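Local coordinates for protein Rio2 kinase (Chaetomium thermophilum, PDB 4GYI) that binds ADP and magnesium as an atypical RIO-family kinase, has an ATPase-dependent role on the maturing pre-40S ribosomal subunit, and probably phosphorylates serine or threonine in proteins, at residues A61-A65 with R76-G81; D95-G100 with M112-E117; L170-P176 with R220-L226. All coordinates share one frame. Numbering follows the deposited sequence.

Interaction 1 (A61-A65 with R76-G81)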
# COMPACT_ATOMS: atom_id res chain seq x y z
N ALA A 61 -4.23 8.33 24.97
CA ALA A 61 -4.34 8.69 23.56
C ALA A 61 -4.58 7.48 22.64
O ALA A 61 -4.74 7.64 21.43
CB ALA A 61 -3.10 9.44 23.11
N GLY A 62 -4.60 6.28 23.19
CA GLY A 62 -4.95 5.11 22.41
C GLY A 62 -3.87 4.66 21.44
O GLY A 62 -4.17 4.10 20.39
N LEU A 63 -2.62 4.91 21.80
CA LEU A 63 -1.49 4.52 20.98
C LEU A 63 -0.95 3.16 21.44
O LEU A 63 -0.29 2.45 20.68
CB LEU A 63 -0.40 5.60 21.04
CG LEU A 63 -0.95 6.94 20.56
CD1 LEU A 63 0.08 8.07 20.65
CD2 LEU A 63 -1.48 6.81 19.13
N ILE A 64 -1.23 2.84 22.70
CA ILE A 64 -0.99 1.53 23.26
C ILE A 64 -2.21 1.14 24.09
O ILE A 64 -3.04 1.99 24.41
CB ILE A 64 0.22 1.50 24.19
CG1 ILE A 64 0.00 2.46 25.37
CG2 ILE A 64 1.48 1.84 23.43
CD1 ILE A 64 1.14 2.51 26.37
N ALA A 65 -2.32 -0.13 24.44
CA ALA A 65 -3.48 -0.60 25.18
C ALA A 65 -3.09 -1.65 26.23
O ALA A 65 -2.36 -2.59 25.94
CB ALA A 65 -4.51 -1.15 24.24
N ARG A 76 0.08 -3.47 24.68
CA ARG A 76 0.37 -3.72 23.28
C ARG A 76 0.25 -2.44 22.50
O ARG A 76 -0.48 -1.52 22.88
CB ARG A 76 -0.57 -4.77 22.69
CG ARG A 76 -2.02 -4.33 22.68
CD ARG A 76 -2.90 -5.36 21.97
NE ARG A 76 -4.29 -4.93 21.96
CZ ARG A 76 -4.81 -4.10 21.07
NH1 ARG A 76 -4.03 -3.60 20.11
NH2 ARG A 76 -6.08 -3.75 21.14
N LEU A 77 0.95 -2.39 21.38
CA LEU A 77 0.80 -1.32 20.42
C LEU A 77 -0.58 -1.43 19.76
O LEU A 77 -1.04 -2.54 19.47
CB LEU A 77 1.90 -1.48 19.38
CG LEU A 77 2.27 -0.36 18.44
CD1 LEU A 77 2.77 0.83 19.22
CD2 LEU A 77 3.34 -0.89 17.49
N THR A 78 -1.25 -0.30 19.54
CA THR A 78 -2.48 -0.34 18.74
C THR A 78 -2.16 0.06 17.31
O THR A 78 -1.03 0.45 17.00
CB THR A 78 -3.56 0.61 19.26
OG1 THR A 78 -3.10 1.96 19.18
CG2 THR A 78 -3.94 0.26 20.69
N TYR A 79 -3.14 -0.07 16.43
CA TYR A 79 -2.96 0.37 15.05
C TYR A 79 -2.64 1.86 14.97
O TYR A 79 -1.79 2.29 14.17
CB TYR A 79 -4.21 0.04 14.24
CG TYR A 79 -4.53 -1.45 14.20
CD1 TYR A 79 -3.64 -2.34 13.62
CD2 TYR A 79 -5.71 -1.96 14.74
CE1 TYR A 79 -3.91 -3.67 13.57
CE2 TYR A 79 -5.98 -3.31 14.69
CZ TYR A 79 -5.08 -4.17 14.09
OH TYR A 79 -5.30 -5.52 14.02
N GLY A 80 -3.31 2.65 15.81
CA GLY A 80 -3.06 4.08 15.86
C GLY A 80 -1.62 4.35 16.24
O GLY A 80 -0.96 5.23 15.67
N GLY A 81 -1.11 3.58 17.19
CA GLY A 81 0.28 3.70 17.63
C GLY A 81 1.29 3.51 16.50
O GLY A 81 2.24 4.29 16.37
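Winged-helix domains show how a short hairpin can be tied to the helices on both sides of it, and the N-terminal domain of Rio2 is a compact example. Backbone pairing comes first. A65 and R76 form an antiparallel hydrogen-bonded pair (A65 N to R76 O 2.8 Å, R76 N to A65 O 2.9 Å), and the non-hydrogen-bonded pair I64 and L77 follows. T78 N then donates to L63 O at 3.1 Å in a nearly linear bond. Capping supplies the second set of bonds. T78 is the N-cap of helix 79-92: its OG1 accepts from G81 N at 3.2 Å and donates to G62 O at 2.7 Å. G62 itself, at positive phi, closes the preceding helix in a Schellman motif. G81 CA lies 3.3 Å from L63 O in a CA-H...O contact, where a CB would clash. Side chains divide by face. I64 and L77 turn to the core, both touching L20 of helix 14-26, while on the other face A65 CB lies over the R76 guanidinium and 3.9 Å from T78 CG2. One threonine hydroxyl, both donor and acceptor, thus joins the end of one helix directly to the start of the next, beside the wing.

Interaction 2 (D95-G100 with M112-E117)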
# COMPACT_ATOMS: atom_id res chain seq x y z
N ASP A 95 10.35 13.76 5.08
CA ASP A 95 9.56 13.42 3.91
C ASP A 95 8.15 13.99 4.06
O ASP A 95 7.49 14.31 3.07
CB ASP A 95 9.56 11.91 3.68
CG ASP A 95 10.93 11.40 3.23
OD1 ASP A 95 11.52 12.01 2.30
OD2 ASP A 95 11.43 10.41 3.81
N VAL A 96 7.71 14.14 5.30
CA VAL A 96 6.38 14.66 5.57
C VAL A 96 6.45 15.80 6.58
O VAL A 96 7.04 15.65 7.64
CB VAL A 96 5.46 13.58 6.15
CG1 VAL A 96 4.18 14.20 6.67
CG2 VAL A 96 5.16 12.52 5.10
N TYR A 97 5.86 16.94 6.24
CA TYR A 97 5.85 18.08 7.15
C TYR A 97 4.47 18.29 7.76
O TYR A 97 4.34 18.60 8.95
CB TYR A 97 6.33 19.35 6.44
CG TYR A 97 6.40 20.56 7.33
CD1 TYR A 97 7.34 20.64 8.35
CD2 TYR A 97 5.53 21.63 7.16
CE1 TYR A 97 7.40 21.75 9.18
CE2 TYR A 97 5.58 22.74 7.98
CZ TYR A 97 6.52 22.80 8.99
OH TYR A 97 6.59 23.90 9.81
N SER A 98 3.44 18.13 6.93
CA SER A 98 2.06 18.28 7.35
C SER A 98 1.19 17.23 6.68
O SER A 98 1.55 16.67 5.63
CB SER A 98 1.53 19.65 6.97
OG SER A 98 1.67 19.84 5.58
N VAL A 99 0.04 16.97 7.30
CA VAL A 99 -0.91 15.99 6.82
C VAL A 99 -2.18 16.72 6.43
O VAL A 99 -2.64 17.63 7.13
CB VAL A 99 -1.20 14.96 7.90
CG1 VAL A 99 -2.22 13.94 7.41
CG2 VAL A 99 0.08 14.28 8.31
N GLY A 100 -2.74 16.34 5.29
CA GLY A 100 -3.94 16.98 4.77
C GLY A 100 -5.18 16.61 5.56
O GLY A 100 -5.22 15.58 6.22
N MET A 112 -3.90 9.32 2.22
CA MET A 112 -3.84 10.65 2.81
C MET A 112 -3.03 11.54 1.89
O MET A 112 -2.15 11.06 1.19
CB MET A 112 -3.14 10.61 4.18
CG MET A 112 -3.88 9.83 5.25
SD MET A 112 -3.93 10.71 6.82
CE MET A 112 -2.32 10.30 7.48
N ILE A 113 -3.30 12.83 1.90
CA ILE A 113 -2.44 13.74 1.19
C ILE A 113 -1.55 14.34 2.23
O ILE A 113 -2.03 14.73 3.29
CB ILE A 113 -3.23 14.83 0.48
CG1 ILE A 113 -4.09 14.21 -0.62
CG2 ILE A 113 -2.29 15.83 -0.16
CD1 ILE A 113 -5.45 13.76 -0.16
N VAL A 114 -0.26 14.37 1.95
CA VAL A 114 0.65 15.06 2.84
C VAL A 114 1.43 16.11 2.07
O VAL A 114 1.41 16.13 0.83
CB VAL A 114 1.62 14.09 3.49
CG1 VAL A 114 0.85 13.02 4.22
CG2 VAL A 114 2.51 13.49 2.44
N ALA A 115 2.10 17.00 2.80
CA ALA A 115 2.97 18.00 2.19
C ALA A 115 4.33 18.03 2.88
O ALA A 115 4.43 17.81 4.09
CB ALA A 115 2.33 19.34 2.26
N ASP A 116 5.39 18.30 2.13
CA ASP A 116 6.69 18.48 2.77
C ASP A 116 6.95 19.95 3.12
O ASP A 116 6.09 20.81 2.91
CB ASP A 116 7.84 17.88 1.94
CG ASP A 116 8.03 18.56 0.58
OD1 ASP A 116 7.57 19.70 0.39
OD2 ASP A 116 8.69 17.94 -0.29
N GLU A 117 8.14 20.23 3.64
CA GLU A 117 8.52 21.56 4.12
C GLU A 117 8.47 22.61 3.02
O GLU A 117 8.16 23.77 3.27
CB GLU A 117 9.91 21.52 4.75
CG GLU A 117 10.36 22.88 5.29
CD GLU A 117 11.52 22.78 6.26
OE1 GLU A 117 11.57 23.63 7.18
OE2 GLU A 117 12.37 21.88 6.12
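Three valines and a methionine form the apolar centre of this β-hairpin, which opens the N-lobe sheet of the RIO kinase domain. V99 CG1 rests 3.6 Å from M112 CE, V99 CG2 lies 4.3 Å from V114 CG1, and V96 CG2 meets V114 CG2 at 3.9 Å. L87 of helix 79-92 packs on V99, and L124 of the adjacent strand 121-127 continues the face beside M112 and V114. Around the centre runs the backbone ladder, its strands antiparallel at 147°. V99 and V114 make a non-hydrogen-bonded pair with CA atoms 4.4 Å apart, flanked by G100 N to I113 O at 2.7 Å and A115 N to S98 O at 2.9 Å. The register breaks at Y97 and S98, which both face A115 in a classic β bulge. Strand 109-115 begins at S109, which binds ADP, and the I113 side chain is about 8 Å from the nucleotide. On the more exposed side, S98 OG sits 3.4 Å from A115 CB, and Y97 CB packs at 3.4 Å from E117 N. D116 OD1 accepts from K120 N. Within the bulge, A115 O takes two donors, Y97 N at 2.7 Å and S98 N at 3.0 Å.

Interaction 3 (L170-P176 with R220-L226); sequences LYEEGFP and RLAKHGL
Both segments begin as the last turn of a helix and leave it through a Schellman motif. In 170-176, G174 (phi/psi 94/12) takes the positive-phi position, with G174 N to Y171 O at 3.2 Å and F175 N to L170 O at 3.0 Å; F175 then extends at -72/149. In 220-226, G225 (87/10) does the same, with G225 N to A222 O at 2.9 Å and L226 N to L221 O at 3.0 Å. The closest CA pair, F175 and L221, stands 8.7 Å apart. The turn after helix 149-172 (αC-equivalent) packs on helix 207-223 (αE-equivalent), a joint between lobes familiar from protein kinases. R220, with chi1 to chi3 all t, lays its guanidinium flat on the F175 ring (chi1 m) as a cation-pi stack: R220 CZ is 4.0 Å from the F175 centroid and the planes differ by 9°. R220 NH1 donates a weak bond to G174 O at 3.4 Å. H224 (chi1 m) offers its face to the F175 edge in a T-shaped pair, centroids 5.4 Å apart and planes at 81°. L221 CD2 lies 3.8 Å from F175 CE1 and 3.7 Å from L170 CD2, and L226 CD1 is 4.0 Å from L170 CD2.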
# COMPACT_ATOMS: atom_id res chain seq x y z
N LEU A 170 9.53 -0.54 -11.17
CA LEU A 170 8.74 -0.15 -12.33
C LEU A 170 9.07 1.27 -12.72
O LEU A 170 9.18 1.59 -13.90
CB LEU A 170 7.24 -0.29 -12.03
CG LEU A 170 6.78 -1.74 -11.92
CD1 LEU A 170 5.40 -1.82 -11.31
CD2 LEU A 170 6.81 -2.39 -13.30
N TYR A 171 9.21 2.13 -11.72
CA TYR A 171 9.52 3.53 -11.98
C TYR A 171 10.87 3.68 -12.69
O TYR A 171 11.00 4.46 -13.63
CB TYR A 171 9.52 4.31 -10.67
CG TYR A 171 9.77 5.79 -10.86
CD1 TYR A 171 8.75 6.63 -11.26
CD2 TYR A 171 11.03 6.33 -10.65
CE1 TYR A 171 8.97 7.98 -11.45
CE2 TYR A 171 11.26 7.69 -10.84
CZ TYR A 171 10.22 8.51 -11.24
OH TYR A 171 10.43 9.86 -11.42
N GLU A 172 11.86 2.91 -12.26
CA GLU A 172 13.20 3.00 -12.85
C GLU A 172 13.26 2.40 -14.26
O GLU A 172 14.04 2.85 -15.10
CB GLU A 172 14.24 2.38 -11.92
CG GLU A 172 14.51 3.25 -10.68
CD GLU A 172 15.08 2.45 -9.51
OE1 GLU A 172 15.04 1.20 -9.55
OE2 GLU A 172 15.56 3.08 -8.54
N GLU A 173 12.43 1.40 -14.54
CA GLU A 173 12.34 0.87 -15.90
C GLU A 173 11.62 1.77 -16.90
O GLU A 173 11.59 1.47 -18.09
CB GLU A 173 11.70 -0.51 -15.90
CG GLU A 173 12.60 -1.57 -15.35
CD GLU A 173 13.95 -1.55 -16.03
OE1 GLU A 173 14.93 -1.12 -15.37
OE2 GLU A 173 14.03 -1.95 -17.21
N GLY A 174 11.03 2.86 -16.42
CA GLY A 174 10.30 3.75 -17.30
C GLY A 174 8.79 3.50 -17.41
O GLY A 174 8.14 4.05 -18.29
N PHE A 175 8.24 2.68 -16.52
CA PHE A 175 6.79 2.47 -16.47
C PHE A 175 6.05 3.69 -15.91
O PHE A 175 6.60 4.41 -15.07
CB PHE A 175 6.44 1.28 -15.60
CG PHE A 175 6.69 -0.04 -16.25
CD1 PHE A 175 5.66 -0.74 -16.85
CD2 PHE A 175 7.95 -0.61 -16.22
CE1 PHE A 175 5.88 -1.97 -17.43
CE2 PHE A 175 8.18 -1.84 -16.81
CZ PHE A 175 7.14 -2.52 -17.41
N PRO A 176 4.81 3.93 -16.37
CA PRO A 176 4.05 5.08 -15.85
C PRO A 176 3.42 4.73 -14.48
O PRO A 176 2.31 4.21 -14.41
CB PRO A 176 2.99 5.31 -16.92
CG PRO A 176 2.76 3.91 -17.52
CD PRO A 176 4.09 3.20 -17.44
N ARG A 220 3.52 -5.30 -21.65
CA ARG A 220 4.83 -4.78 -21.25
C ARG A 220 5.21 -5.29 -19.86
O ARG A 220 6.35 -5.71 -19.65
CB ARG A 220 4.89 -3.25 -21.29
CG ARG A 220 6.29 -2.72 -20.98
CD ARG A 220 6.41 -1.20 -21.14
NE ARG A 220 7.76 -0.77 -20.77
CZ ARG A 220 8.09 0.44 -20.30
NH1 ARG A 220 7.17 1.40 -20.14
NH2 ARG A 220 9.36 0.69 -20.00
N LEU A 221 4.26 -5.25 -18.92
CA LEU A 221 4.50 -5.82 -17.60
C LEU A 221 4.94 -7.29 -17.70
O LEU A 221 5.92 -7.69 -17.08
CB LEU A 221 3.25 -5.71 -16.72
CG LEU A 221 2.93 -4.38 -16.03
CD1 LEU A 221 1.56 -4.46 -15.40
CD2 LEU A 221 3.96 -4.04 -14.95
N ALA A 222 4.23 -8.07 -18.51
CA ALA A 222 4.49 -9.51 -18.62
C ALA A 222 5.88 -9.78 -19.19
O ALA A 222 6.57 -10.70 -18.75
CB ALA A 222 3.42 -10.19 -19.46
N LYS A 223 6.28 -8.97 -20.17
CA LYS A 223 7.62 -9.05 -20.73
C LYS A 223 8.70 -8.81 -19.67
O LYS A 223 9.82 -9.30 -19.80
CB LYS A 223 7.78 -8.09 -21.92
CG LYS A 223 9.04 -7.23 -21.90
CD LYS A 223 9.38 -6.72 -23.28
CE LYS A 223 9.75 -7.88 -24.20
NZ LYS A 223 9.85 -7.48 -25.63
N HIS A 224 8.35 -8.08 -18.61
CA HIS A 224 9.29 -7.87 -17.50
C HIS A 224 9.03 -8.81 -16.32
O HIS A 224 9.53 -8.58 -15.22
CB HIS A 224 9.30 -6.41 -17.04
CG HIS A 224 9.97 -5.48 -18.01
ND1 HIS A 224 11.27 -5.05 -17.84
CD2 HIS A 224 9.54 -4.93 -19.17
CE1 HIS A 224 11.60 -4.26 -18.85
NE2 HIS A 224 10.57 -4.17 -19.67
N GLY A 225 8.27 -9.88 -16.55
CA GLY A 225 8.06 -10.90 -15.54
C GLY A 225 6.92 -10.67 -14.56
O GLY A 225 6.77 -11.40 -13.58
N LEU A 226 6.09 -9.67 -14.82
CA LEU A 226 5.05 -9.29 -13.86
C LEU A 226 3.61 -9.39 -14.37
O LEU A 226 3.33 -9.21 -15.56
CB LEU A 226 5.29 -7.88 -13.36
CG LEU A 226 6.54 -7.71 -12.49
CD1 LEU A 226 6.81 -6.25 -12.27
CD2 LEU A 226 6.35 -8.44 -11.16

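How the interactions relate
The three contacts follow one another along the chain and do not touch. Interactions 1 and 2 are both built on antiparallel hairpins and are joined by helix 79-92, which starts in the first and packs on the second. Interaction 3 lies on the opposite side of the chain's centre from interaction 1, with centres about 38 Å apart. It is the most buried (five of nine touching residues, against four of nine in interaction 1), and interaction 2 is the most open (three of twelve). Main-chain bonds dominate the hairpins, whereas aromatic, cationic and leucine side chains carry interaction 3. Helix 149-172 links the regions again: T149 at its start touches R76, and its final turn belongs to interaction 3.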